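Local coordinates for prolyl-tRNA synthetase (Naegleria fowleri, PDB 6NAB), which probably catalyses the ATP-dependent attachment of proline to its cognate tRNA, by way of a prolyl-adenylate intermediate, at residues H171-S176 and A264-W269. Sequence-based numbering, arbitrary orientation.
Sequences HSAFKS and AYQNSW. With PRO (proline), chain N.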
# COMPACT_ATOMS: atom_id res chain seq x y z
N HIS B 171 -10.07 -9.19 -8.71
CA HIS B 171 -11.33 -9.19 -9.46
C HIS B 171 -11.02 -9.62 -10.89
O HIS B 171 -10.32 -8.90 -11.62
CB HIS B 171 -11.99 -7.81 -9.45
CG HIS B 171 -12.41 -7.37 -8.09
ND1 HIS B 171 -13.71 -7.48 -7.65
CD2 HIS B 171 -11.70 -6.85 -7.05
CE1 HIS B 171 -13.79 -7.04 -6.40
NE2 HIS B 171 -12.59 -6.65 -6.02
N SER B 172 -11.52 -10.78 -11.29
CA SER B 172 -11.24 -11.32 -12.61
C SER B 172 -12.52 -11.59 -13.38
O SER B 172 -13.56 -11.93 -12.80
CB SER B 172 -10.44 -12.62 -12.53
OG SER B 172 -9.19 -12.37 -11.95
N ALA B 173 -12.43 -11.43 -14.70
CA ALA B 173 -13.53 -11.71 -15.62
C ALA B 173 -13.03 -12.63 -16.72
O ALA B 173 -11.91 -12.44 -17.22
CB ALA B 173 -14.08 -10.41 -16.23
N PHE B 174 -13.86 -13.60 -17.09
CA PHE B 174 -13.50 -14.65 -18.05
C PHE B 174 -14.63 -14.83 -19.06
O PHE B 174 -15.78 -14.45 -18.81
CB PHE B 174 -13.26 -16.00 -17.36
CG PHE B 174 -12.19 -15.95 -16.31
CD1 PHE B 174 -10.87 -16.27 -16.62
CD2 PHE B 174 -12.50 -15.57 -15.01
CE1 PHE B 174 -9.88 -16.22 -15.64
CE2 PHE B 174 -11.51 -15.50 -14.03
CZ PHE B 174 -10.19 -15.83 -14.36
N LYS B 175 -14.28 -15.46 -20.19
CA LYS B 175 -15.29 -15.75 -21.20
C LYS B 175 -16.12 -17.00 -20.88
O LYS B 175 -17.20 -17.16 -21.45
CB LYS B 175 -14.64 -15.91 -22.57
CG LYS B 175 -13.78 -17.16 -22.70
CD LYS B 175 -13.09 -17.23 -24.06
CE LYS B 175 -12.41 -18.58 -24.26
NZ LYS B 175 -11.75 -18.69 -25.60
N SER B 176 -15.67 -17.86 -19.97
CA SER B 176 -16.36 -19.12 -19.73
C SER B 176 -16.30 -19.46 -18.24
O SER B 176 -15.40 -19.02 -17.51
CB SER B 176 -15.74 -20.27 -20.52
OG SER B 176 -14.47 -20.58 -19.96
N ALA B 264 -19.98 -11.77 -19.04
CA ALA B 264 -18.73 -12.32 -18.53
C ALA B 264 -18.95 -13.14 -17.26
O ALA B 264 -19.86 -12.87 -16.48
CB ALA B 264 -17.73 -11.19 -18.23
N TYR B 265 -18.09 -14.13 -17.05
CA TYR B 265 -18.04 -14.87 -15.79
C TYR B 265 -16.97 -14.23 -14.91
O TYR B 265 -15.87 -13.95 -15.39
CB TYR B 265 -17.71 -16.35 -16.02
CG TYR B 265 -18.87 -17.12 -16.59
CD1 TYR B 265 -19.75 -17.81 -15.76
CD2 TYR B 265 -19.11 -17.14 -17.96
CE1 TYR B 265 -20.83 -18.51 -16.27
CE2 TYR B 265 -20.21 -17.85 -18.49
CZ TYR B 265 -21.05 -18.53 -17.63
OH TYR B 265 -22.13 -19.23 -18.12
N GLN B 266 -17.31 -13.99 -13.64
CA GLN B 266 -16.42 -13.26 -12.76
C GLN B 266 -16.13 -14.00 -11.46
O GLN B 266 -16.95 -14.78 -10.95
CB GLN B 266 -16.99 -11.89 -12.44
CG GLN B 266 -17.13 -10.96 -13.65
CD GLN B 266 -17.76 -9.67 -13.23
OE1 GLN B 266 -18.99 -9.53 -13.24
NE2 GLN B 266 -16.93 -8.73 -12.79
N ASN B 267 -14.95 -13.71 -10.91
CA ASN B 267 -14.54 -14.12 -9.57
C ASN B 267 -14.11 -12.88 -8.80
O ASN B 267 -13.69 -11.87 -9.38
CB ASN B 267 -13.34 -15.08 -9.57
CG ASN B 267 -13.55 -16.33 -10.41
OD1 ASN B 267 -14.66 -16.86 -10.50
ND2 ASN B 267 -12.48 -16.81 -11.03
N SER B 268 -14.16 -12.97 -7.48
CA SER B 268 -13.42 -12.04 -6.64
C SER B 268 -12.85 -12.82 -5.45
O SER B 268 -13.39 -13.86 -5.06
CB SER B 268 -14.28 -10.83 -6.19
OG SER B 268 -15.30 -11.20 -5.27
N TRP B 269 -11.72 -12.35 -4.93
CA TRP B 269 -11.04 -13.10 -3.89
C TRP B 269 -10.24 -12.14 -3.02
O TRP B 269 -9.61 -11.21 -3.53
CB TRP B 269 -10.13 -14.20 -4.48
CG TRP B 269 -9.64 -13.95 -5.90
CD1 TRP B 269 -10.29 -14.27 -7.05
CD2 TRP B 269 -8.41 -13.30 -6.29
NE1 TRP B 269 -9.54 -13.87 -8.15
CE2 TRP B 269 -8.38 -13.29 -7.71
CE3 TRP B 269 -7.33 -12.76 -5.59
CZ2 TRP B 269 -7.31 -12.73 -8.43
CZ3 TRP B 269 -6.27 -12.20 -6.30
CH2 TRP B 269 -6.27 -12.19 -7.71
N PRO N . -14.83 -8.92 -2.37
CA PRO N . -14.91 -10.25 -1.74
C PRO N . -15.27 -10.16 -0.26
O PRO N . -15.36 -11.18 0.44
CB PRO N . -13.50 -10.83 -1.94
CG PRO N . -12.61 -9.60 -2.08
CD PRO N . -13.46 -8.61 -2.84
OXT PRO N . -15.48 -9.06 0.27
O HOH W 1 -14.56 -9.55 -11.40
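S172 and N267 face each other as a hydrogen-bonded pair of antiparallel strands. S172 N donates to N267 O at 3.1 Å, and N267 N donates to S172 O at 2.9 Å. F174 and Y265 form the next such pair, again with two backbone bonds. Water 1 adds a rung beside the strands: it donates to S172 O and accepts from Q266 NE2, both at 2.9 Å. S172 O thus takes two hydrogen bonds.

On the face carrying S172, F174, Y265 and N267, the N267 amide crosses the F174 side chain at about a right angle. Its ND2 comes within 3.4 Å of F174 CE2, with ring and amide planes 46° apart. N267 ND2 is hydrogen-bonded to E183 and to A180 O, and OD1 to H241 ND1; together they fix the amide's rotation. E183 also bonds S172 OG.

On the face carrying H171, A173, Q266 and S268, the H171 and S268 end borders the bound proline. H171 ND1 lies 3.7 Å from S268 CB, and H171 NE2 lies 3.8 Å from proline CD. S268 OG sits between its backbone N and carbonyl carbon (chi1 69°), 3.7 Å from proline CA. E121 bonds both S268 OG and the proline. Y125 OH is hydrogen-bonded to H171 ND1 and E169 to H171 NE2. Each face of this class II core strand pair thus joins its own helix, 177-198 or 121-131. Bonds at both nitrogens hold the imidazole's orientation beside the proline.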